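Local coordinates for DNA sulfur modification protein DndE (Escherichia coli, PDB 4LRV) that takes part in DNA phosphorothioation, the sulfur modification of the DNA backbone, and probably binds DNA, at residues N5-S10 with K92-H97; S10-D15 with H97-I102; L34-S39 with Q72-V77. All blocks are in the same frame, centred on the assembly; numbering follows the deposited sequence.

Overall arrangement
All three contacts share one helical core in a chain that belongs to an assembly of eight protein copies. Interactions 1 and 2 lie side by side along helix 87-103, their centres about 9 Å apart, and meet where Leu-9 CD1 packs on Val-98 CG1 at 4.0 Å. Interaction 3 is farther off, about 12 Å from interaction 1 and 14 Å from interaction 2, centre to centre. It is tied to both through helix 28-40: Phe-36 packs against Trp-94 and His-97, and Ser-39 OG probably hydrogen-bonds to Asp-100 OD2 at 2.7 Å. Interactions 1 and 2 touch the second subunit, whereas interaction 3 meets the third and fourth.

Interaction 1 (N5-S10 with K92-H97); sequences NRMALS and KAWAAH
Ser-10 OG is gripped by at least two hydrogen bonds, one from the backbone amide of Thr-13, which makes Ser-10 the N-cap of the helix that follows, and one with Lys-53 NZ. A short polar hydroxyl suits that place, since it can reach a backbone N-H at the opening turn. The amide of Ser-10 donates to a water at 3.2 Å from its N. The same water gives a weak hydrogen bond to Ala-95 O, 3.4 Å away, and so ties the loop to helix 87-103.

The rest of the contact is apolar and built round the indole of Trp-94. With CG anti to the backbone N (chi1 166°), the ring is thrown from the helix toward the strand. Met-7, present as selenomethionine, approaches obliquely from one side of the ring plane, its CG 3.3 Å from Trp-94 CZ3. Its CG occupies the crowded position between N and carbonyl carbon (chi1 57°), and the bent chain carries SE to 4.7 Å from the centroid of the six-membered ring of Trp-94, a Met-aromatic contact. From the opposite side of that plane, Leu-9 lays a methyl over the face, with CD2 3.5 Å from Trp-94 CZ3. The same methyl rests on Ala-95, CD2 to CB 3.8 Å; the small alanine lets the leucine come close to the helix. The indole is thus held between two apolar chains, Met-7 and Leu-9.

Around this core, strand 6-7 pairs antiparallel with strand 61-62, and Met-7 O accepts a hydrogen bond from Trp-66 NE1. Trp-66, in helix 63-67, also meets Trp-94 edge-to-face, while Phe-36 of helix 28-40 meets the Trp-94 ring with its plane tilted, so strand and helices enclose the indole together.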
loop_
_atom_site.group_PDB
_atom_site.type_symbol
_atom_site.label_atom_id
_atom_site.label_comp_id
_atom_site.label_asym_id
_atom_site.label_seq_id
_atom_site.Cartn_x
_atom_site.Cartn_y
_atom_site.Cartn_z
ATOM N N ASN A 5 11.332 18.928 14.832
ATOM C CA ASN A 5 11.209 18.532 13.427
ATOM C C ASN A 5 11.811 17.153 13.143
ATOM O O ASN A 5 11.379 16.457 12.222
ATOM C CB ASN A 5 11.862 19.584 12.515
ATOM C CG ASN A 5 13.383 19.647 12.677
ATOM O OD1 ASN A 5 14.126 19.666 11.687
ATOM N ND2 ASN A 5 13.854 19.679 13.929
ATOM N N ARG A 6 12.819 16.771 13.924
ATOM C CA ARG A 6 13.458 15.470 13.758
ATOM C C ARG A 6 13.982 14.889 15.073
ATOM O O ARG A 6 14.306 15.619 16.009
ATOM C CB ARG A 6 14.557 15.514 12.686
ATOM C CG ARG A 6 15.570 16.601 12.862
ATOM C CD ARG A 6 16.673 16.458 11.853
ATOM N NE ARG A 6 16.550 17.368 10.716
ATOM C CZ ARG A 6 17.599 17.858 10.053
ATOM N NH1 ARG A 6 18.831 17.527 10.420
ATOM N NH2 ARG A 6 17.423 18.696 9.038
HETATM N N MSE A 7 14.041 13.562 15.141
HETATM C CA MSE A 7 14.467 12.897 16.367
HETATM C C MSE A 7 15.052 11.537 16.096
HETATM O O MSE A 7 14.901 10.998 14.999
HETATM C CB MSE A 7 13.296 12.750 17.343
HETATM C CG MSE A 7 12.119 12.009 16.793
HETATM SE SE MSE A 7 10.577 13.172 16.513
HETATM C CE MSE A 7 11.094 13.942 14.847
ATOM N N ALA A 8 15.711 10.993 17.115
ATOM C CA ALA A 8 16.295 9.660 17.062
ATOM C C ALA A 8 15.746 8.775 18.187
ATOM O O ALA A 8 15.310 9.277 19.219
ATOM C CB ALA A 8 17.818 9.748 17.149
ATOM N N LEU A 9 15.755 7.462 17.967
ATOM C CA LEU A 9 15.471 6.494 19.020
ATOM C C LEU A 9 16.778 6.036 19.672
ATOM O O LEU A 9 17.852 6.516 19.330
ATOM C CB LEU A 9 14.708 5.297 18.444
ATOM C CG LEU A 9 13.277 5.651 18.045
ATOM C CD1 LEU A 9 12.600 4.511 17.324
ATOM C CD2 LEU A 9 12.472 6.050 19.269
ATOM N N SER A 10 16.696 5.115 20.622
ATOM C CA SER A 10 17.923 4.564 21.188
ATOM C C SER A 10 18.428 3.454 20.289
ATOM O O SER A 10 17.704 2.968 19.405
ATOM C CB SER A 10 17.716 4.068 22.616
ATOM O OG SER A 10 16.766 3.023 22.675
ATOM N N LYS A 92 12.273 12.150 24.831
ATOM C CA LYS A 92 12.543 11.006 25.708
ATOM C C LYS A 92 11.255 10.216 25.974
ATOM O O LYS A 92 11.261 8.991 25.924
ATOM C CB LYS A 92 13.165 11.466 27.025
ATOM C CG LYS A 92 14.603 11.963 26.913
ATOM C CD LYS A 92 15.049 12.683 28.178
ATOM C CE LYS A 92 16.576 12.789 28.238
ATOM N NZ LYS A 92 17.047 13.710 29.319
ATOM N N ALA A 93 10.153 10.923 26.227
ATOM C CA ALA A 93 8.867 10.282 26.487
ATOM C C ALA A 93 8.360 9.489 25.281
ATOM O O ALA A 93 7.961 8.336 25.439
ATOM C CB ALA A 93 7.842 11.299 26.927
ATOM N N TRP A 94 8.390 10.101 24.091
ATOM C CA TRP A 94 8.026 9.404 22.839
ATOM C C TRP A 94 8.907 8.169 22.630
ATOM O O TRP A 94 8.404 7.093 22.338
ATOM C CB TRP A 94 8.085 10.336 21.599
ATOM C CG TRP A 94 8.039 9.570 20.271
ATOM C CD1 TRP A 94 6.954 8.970 19.719
ATOM C CD2 TRP A 94 9.140 9.301 19.377
ATOM N NE1 TRP A 94 7.299 8.350 18.538
ATOM C CE2 TRP A 94 8.633 8.538 18.307
ATOM C CE3 TRP A 94 10.502 9.638 19.379
ATOM C CZ2 TRP A 94 9.434 8.100 17.246
ATOM C CZ3 TRP A 94 11.297 9.199 18.335
ATOM C CH2 TRP A 94 10.760 8.439 17.275
ATOM N N ALA A 95 10.217 8.331 22.794
ATOM C CA ALA A 95 11.166 7.220 22.662
ATOM C C ALA A 95 10.946 6.110 23.692
ATOM O O ALA A 95 10.945 4.932 23.348
ATOM C CB ALA A 95 12.602 7.731 22.728
ATOM N N ALA A 96 10.755 6.487 24.952
ATOM C CA ALA A 96 10.503 5.512 25.996
ATOM C C ALA A 96 9.275 4.661 25.654
ATOM O O ALA A 96 9.296 3.439 25.837
ATOM C CB ALA A 96 10.334 6.199 27.344
ATOM N N HIS A 97 8.219 5.311 25.156
ATOM C CA HIS A 97 7.025 4.619 24.714
ATOM C C HIS A 97 7.255 3.695 23.521
ATOM O O HIS A 97 6.667 2.624 23.451
ATOM C CB HIS A 97 5.894 5.605 24.407
ATOM C CG HIS A 97 5.024 5.901 25.585
ATOM N ND1 HIS A 97 4.915 7.161 26.139
ATOM C CD2 HIS A 97 4.248 5.088 26.339
ATOM C CE1 HIS A 97 4.091 7.113 27.169
ATOM N NE2 HIS A 97 3.673 5.868 27.313
HETATM O O HOH W 1 14.160 4.248 22.440
#

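Interaction 2 (S10-D15 with H97-I102); sequences SRQTED and HVEDGI
Thr-13 lies across the base of Glu-99, its OG1 3.2 Å from Glu-99 CB, and the two side chains cross at about a right angle. The threonine is turned so that its branches do different work. OG1 sits beside the backbone N (chi1 -67°) and faces the aliphatic start of the glutamate; Thr-13 OG1 also lies 3.2 Å from Ser-10 OG. This rotation leaves CG2 anti to the backbone N and directed at the apolar side of helix 87-103. There it meets Val-98, CG2 to CG1 3.9 Å, and more loosely Ile-102, CG2 to CG2 4.5 Å. A short beta-branched residue suits this spot: the nearest CA atoms, those of Thr-13 and Glu-99, are only 5.4 Å apart.

Farther toward solvent the contact becomes polar. Gln-12 and Glu-99 both hold CG anti to the backbone N and extend beyond it, which brings Gln-12 OE1 to 2.8 Å from Glu-99 OE2, with amide and carboxylate planes 51° apart. Both atoms are acceptors, so the pair is not a bond. Lys-53 NZ serves the two of them, hydrogen-bonding to Gln-12 OE1 and making a long, weak ion pair with Glu-99 OE2, which probably offsets the repulsion between the oxygens. The nearby ammonium would be expected to favour the charged carboxylate, although so close an acceptor could act the other way.

The axes of segments 11-15 and 97-102 approach to 9.7 Å and cross at 43°. Strand 6-7, helix 11-23 and helix 28-40 follow one another in an order consistent with the ribbon-helix-helix unit of the Met repressor clan; helix 87-103, on which the N-capped first helix leans, is an addition to that unit.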
loop_
_atom_site.group_PDB
_atom_site.type_symbol
_atom_site.label_atom_id
_atom_site.label_comp_id
_atom_site.label_asym_id
_atom_site.label_seq_id
_atom_site.Cartn_x
_atom_site.Cartn_y
_atom_site.Cartn_z
ATOM N N SER A 10 16.696 5.115 20.622
ATOM C CA SER A 10 17.923 4.564 21.188
ATOM C C SER A 10 18.428 3.454 20.289
ATOM O O SER A 10 17.704 2.968 19.405
ATOM C CB SER A 10 17.716 4.068 22.616
ATOM O OG SER A 10 16.766 3.023 22.675
ATOM N N ARG A 11 19.681 3.070 20.502
ATOM C CA ARG A 11 20.268 1.968 19.775
ATOM C C ARG A 11 19.498 0.694 20.113
ATOM O O ARG A 11 19.065 -0.040 19.210
ATOM C CB ARG A 11 21.754 1.837 20.123
ATOM C CG ARG A 11 22.447 0.627 19.520
ATOM C CD ARG A 11 22.669 0.783 18.029
ATOM N NE ARG A 11 23.387 -0.366 17.498
ATOM C CZ ARG A 11 22.880 -1.263 16.656
ATOM N NH1 ARG A 11 21.629 -1.144 16.206
ATOM N NH2 ARG A 11 23.640 -2.284 16.249
ATOM N N GLN A 12 19.296 0.461 21.408
ATOM C CA GLN A 12 18.549 -0.696 21.887
ATOM C C GLN A 12 17.245 -0.842 21.097
ATOM O O GLN A 12 16.966 -1.917 20.548
ATOM C CB GLN A 12 18.273 -0.570 23.391
ATOM C CG GLN A 12 17.479 -1.726 23.999
ATOM C CD GLN A 12 17.240 -1.559 25.504
ATOM O OE1 GLN A 12 16.291 -0.897 25.928
ATOM N NE2 GLN A 12 18.103 -2.171 26.316
ATOM N N THR A 13 16.471 0.245 21.021
ATOM C CA THR A 13 15.191 0.249 20.306
ATOM C C THR A 13 15.312 0.003 18.799
ATOM O O THR A 13 14.567 -0.803 18.253
ATOM C CB THR A 13 14.431 1.565 20.534
ATOM O OG1 THR A 13 14.040 1.644 21.906
ATOM C CG2 THR A 13 13.176 1.658 19.631
ATOM N N GLU A 14 16.233 0.708 18.135
ATOM C CA GLU A 14 16.415 0.566 16.692
ATOM C C GLU A 14 16.644 -0.893 16.333
ATOM O O GLU A 14 16.037 -1.416 15.396
ATOM C CB GLU A 14 17.578 1.417 16.177
ATOM C CG GLU A 14 17.151 2.743 15.553
ATOM C CD GLU A 14 18.279 3.445 14.778
ATOM O OE1 GLU A 14 19.444 2.976 14.842
ATOM O OE2 GLU A 14 17.988 4.462 14.091
ATOM N N ASP A 15 17.514 -1.540 17.105
ATOM C CA ASP A 15 17.855 -2.934 16.899
ATOM C C ASP A 15 16.647 -3.869 16.993
ATOM O O ASP A 15 16.526 -4.806 16.209
ATOM C CB ASP A 15 18.951 -3.349 17.885
ATOM C CG ASP A 15 19.482 -4.724 17.602
ATOM O OD1 ASP A 15 19.433 -5.169 16.425
ATOM O OD2 ASP A 15 19.948 -5.365 18.567
ATOM N N HIS A 97 8.219 5.311 25.156
ATOM C CA HIS A 97 7.025 4.619 24.714
ATOM C C HIS A 97 7.255 3.695 23.521
ATOM O O HIS A 97 6.667 2.624 23.451
ATOM C CB HIS A 97 5.894 5.605 24.407
ATOM C CG HIS A 97 5.024 5.901 25.585
ATOM N ND1 HIS A 97 4.915 7.161 26.139
ATOM C CD2 HIS A 97 4.248 5.088 26.339
ATOM C CE1 HIS A 97 4.091 7.113 27.169
ATOM N NE2 HIS A 97 3.673 5.868 27.313
ATOM N N VAL A 98 8.102 4.098 22.580
ATOM C CA VAL A 98 8.392 3.215 21.450
ATOM C C VAL A 98 9.122 1.969 21.949
ATOM O O VAL A 98 8.768 0.845 21.574
ATOM C CB VAL A 98 9.147 3.931 20.304
ATOM C CG1 VAL A 98 9.488 2.950 19.207
ATOM C CG2 VAL A 98 8.284 5.033 19.728
ATOM N N GLU A 99 10.096 2.178 22.835
ATOM C CA GLU A 99 10.860 1.083 23.443
ATOM C C GLU A 99 9.959 0.133 24.218
ATOM O O GLU A 99 10.038 -1.085 24.044
ATOM C CB GLU A 99 11.954 1.635 24.364
ATOM C CG GLU A 99 12.679 0.616 25.222
ATOM C CD GLU A 99 13.438 1.266 26.388
ATOM O OE1 GLU A 99 13.244 2.489 26.635
ATOM O OE2 GLU A 99 14.235 0.562 27.062
ATOM N N ASP A 100 9.103 0.688 25.071
ATOM C CA ASP A 100 8.200 -0.128 25.878
ATOM C C ASP A 100 7.272 -0.953 24.981
ATOM O O ASP A 100 7.221 -2.168 25.091
ATOM C CB ASP A 100 7.406 0.752 26.839
ATOM C CG ASP A 100 6.389 -0.031 27.628
ATOM O OD1 ASP A 100 6.801 -0.749 28.567
ATOM O OD2 ASP A 100 5.180 0.065 27.304
ATOM N N GLY A 101 6.564 -0.275 24.073
ATOM C CA GLY A 101 5.742 -0.928 23.050
ATOM C C GLY A 101 6.415 -2.074 22.298
ATOM O O GLY A 101 5.816 -3.133 22.122
ATOM N N ILE A 102 7.657 -1.867 21.862
ATOM C CA ILE A 102 8.408 -2.904 21.135
ATOM C C ILE A 102 9.034 -3.997 22.020
ATOM O O ILE A 102 9.168 -5.132 21.579
ATOM C CB ILE A 102 9.484 -2.296 20.185
ATOM C CG1 ILE A 102 9.838 -3.277 19.065
ATOM C CG2 ILE A 102 10.734 -1.857 20.940
ATOM C CD1 ILE A 102 8.849 -3.264 17.909
#

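Interaction 3 (L34-S39 with Q72-V77); sequences LAFFRS and QATELV
Helices 28-40 and 71-81 pack here as part of the all-buried aromatic and aliphatic core of a mainly helical domain, in a family assigned to the Met repressor clan. The axes of segments 34-39 and 72-77 lie 11.7 Å apart and run 37° from parallel, a wide spacing that suits two neighbouring phenylalanines reaching across to small or beta-branched partners.

One contact is CH-pi. Phe-36 holds CG anti to the backbone N (chi1 -176°), and Thr-74 sets its methyl over one face of that ring, CG2 4.2 Å from the centroid and 27° off the normal.

The others are plain apolar contacts. Val-77 straddles the two rings: CG1 lies 4.2 Å from Phe-36 CE2, approaching obliquely, and CG2 meets the edge of the Phe-37 ring near its plane. The tip of Phe-37 also reaches Ala-73, whose small side chain leaves room for it. The rings pack against each other, Phe-36 CD2 lying over one face of the Phe-37 ring, displaced toward its rim.

Polar atoms have little part. Thr-74 OG1 hydrogen-bonds to Thr-70 O, one turn back in the chain, which leaves its methyl for Phe-36. The third subunit extends the packing, its Phe-37 meeting Ala-73. Within the chain, Phe-37 CZ lies 3.7 Å from Thr-74 OG1.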
loop_
_atom_site.group_PDB
_atom_site.type_symbol
_atom_site.label_atom_id
_atom_site.label_comp_id
_atom_site.label_asym_id
_atom_site.label_seq_id
_atom_site.Cartn_x
_atom_site.Cartn_y
_atom_site.Cartn_z
ATOM N N LEU A 34 3.201 1.757 15.759
ATOM C CA LEU A 34 2.507 0.666 16.438
ATOM C C LEU A 34 3.001 0.422 17.868
ATOM O O LEU A 34 2.206 0.196 18.772
ATOM C CB LEU A 34 2.627 -0.621 15.626
ATOM C CG LEU A 34 2.172 -0.547 14.171
ATOM C CD1 LEU A 34 2.553 -1.828 13.458
ATOM C CD2 LEU A 34 0.654 -0.259 14.057
ATOM N N ALA A 35 4.312 0.462 18.066
ATOM C CA ALA A 35 4.883 0.304 19.395
ATOM C C ALA A 35 4.417 1.438 20.318
ATOM O O ALA A 35 3.902 1.180 21.400
ATOM C CB ALA A 35 6.382 0.258 19.307
ATOM N N PHE A 36 4.564 2.688 19.875
ATOM C CA PHE A 36 4.078 3.837 20.639
ATOM C C PHE A 36 2.645 3.639 21.138
ATOM O O PHE A 36 2.374 3.803 22.330
ATOM C CB PHE A 36 4.181 5.141 19.828
ATOM C CG PHE A 36 3.781 6.373 20.603
ATOM C CD1 PHE A 36 4.640 6.933 21.534
ATOM C CD2 PHE A 36 2.537 6.967 20.406
ATOM C CE1 PHE A 36 4.274 8.060 22.259
ATOM C CE2 PHE A 36 2.158 8.104 21.129
ATOM C CZ PHE A 36 3.034 8.645 22.059
ATOM N N PHE A 37 1.732 3.291 20.231
ATOM C CA PHE A 37 0.318 3.174 20.610
ATOM C C PHE A 37 -0.023 1.944 21.451
ATOM O O PHE A 37 -0.967 1.987 22.231
ATOM C CB PHE A 37 -0.620 3.307 19.407
ATOM C CG PHE A 37 -0.687 4.700 18.853
ATOM C CD1 PHE A 37 -1.106 5.757 19.652
ATOM C CD2 PHE A 37 -0.312 4.959 17.544
ATOM C CE1 PHE A 37 -1.149 7.050 19.163
ATOM C CE2 PHE A 37 -0.354 6.250 17.035
ATOM C CZ PHE A 37 -0.778 7.302 17.848
ATOM N N ARG A 38 0.735 0.859 21.322
ATOM C CA ARG A 38 0.439 -0.287 22.158
ATOM C C ARG A 38 0.989 -0.025 23.559
ATOM O O ARG A 38 0.472 -0.513 24.554
ATOM C CB ARG A 38 0.921 -1.613 21.531
ATOM C CG ARG A 38 2.290 -2.116 21.956
ATOM C CD ARG A 38 2.439 -3.612 21.654
ATOM N NE ARG A 38 2.288 -3.918 20.230
ATOM C CZ ARG A 38 3.299 -4.069 19.369
ATOM N NH1 ARG A 38 4.561 -3.940 19.769
ATOM N NH2 ARG A 38 3.047 -4.346 18.090
ATOM N N SER A 39 2.021 0.794 23.626
ATOM C CA SER A 39 2.579 1.203 24.895
ATOM C C SER A 39 1.640 2.175 25.615
ATOM O O SER A 39 1.321 2.025 26.795
ATOM C CB SER A 39 3.921 1.858 24.648
ATOM O OG SER A 39 4.522 2.199 25.862
ATOM N N GLN A 72 -0.440 14.084 14.087
ATOM C CA GLN A 72 -1.336 14.893 14.904
ATOM C C GLN A 72 -1.780 14.097 16.114
ATOM O O GLN A 72 -1.683 14.568 17.247
ATOM C CB GLN A 72 -2.575 15.334 14.102
ATOM C CG GLN A 72 -2.320 16.367 12.999
ATOM C CD GLN A 72 -1.900 15.763 11.651
ATOM O OE1 GLN A 72 -1.265 14.692 11.584
ATOM N NE2 GLN A 72 -2.250 16.466 10.560
ATOM N N ALA A 73 -2.268 12.889 15.859
ATOM C CA ALA A 73 -2.699 11.998 16.918
ATOM C C ALA A 73 -1.592 11.806 17.951
ATOM O O ALA A 73 -1.810 12.016 19.141
ATOM C CB ALA A 73 -3.121 10.654 16.340
ATOM N N THR A 74 -0.406 11.407 17.485
ATOM C CA THR A 74 0.742 11.224 18.361
ATOM C C THR A 74 0.991 12.474 19.209
ATOM O O THR A 74 1.014 12.390 20.440
ATOM C CB THR A 74 2.036 10.856 17.573
ATOM O OG1 THR A 74 1.805 9.687 16.781
ATOM C CG2 THR A 74 3.189 10.596 18.535
ATOM N N GLU A 75 1.160 13.622 18.554
ATOM C CA GLU A 75 1.425 14.867 19.275
ATOM C C GLU A 75 0.324 15.223 20.275
ATOM O O GLU A 75 0.599 15.864 21.282
ATOM C CB GLU A 75 1.700 16.045 18.322
ATOM C CG GLU A 75 2.899 15.829 17.390
ATOM C CD GLU A 75 3.706 17.103 17.136
ATOM O OE1 GLU A 75 3.477 17.776 16.102
ATOM O OE2 GLU A 75 4.579 17.435 17.974
ATOM N N LEU A 76 -0.912 14.796 20.014
ATOM C CA LEU A 76 -2.029 15.109 20.916
ATOM C C LEU A 76 -2.002 14.190 22.129
ATOM O O LEU A 76 -2.244 14.613 23.258
ATOM C CB LEU A 76 -3.375 15.024 20.187
ATOM C CG LEU A 76 -4.655 15.643 20.790
ATOM C CD1 LEU A 76 -5.525 14.618 21.447
ATOM C CD2 LEU A 76 -4.403 16.817 21.724
ATOM N N VAL A 77 -1.686 12.927 21.895
ATOM C CA VAL A 77 -1.497 11.991 22.989
ATOM C C VAL A 77 -0.356 12.450 23.912
ATOM O O VAL A 77 -0.520 12.513 25.130
ATOM C CB VAL A 77 -1.238 10.576 22.470
ATOM C CG1 VAL A 77 -0.848 9.660 23.619
ATOM C CG2 VAL A 77 -2.473 10.054 21.764
#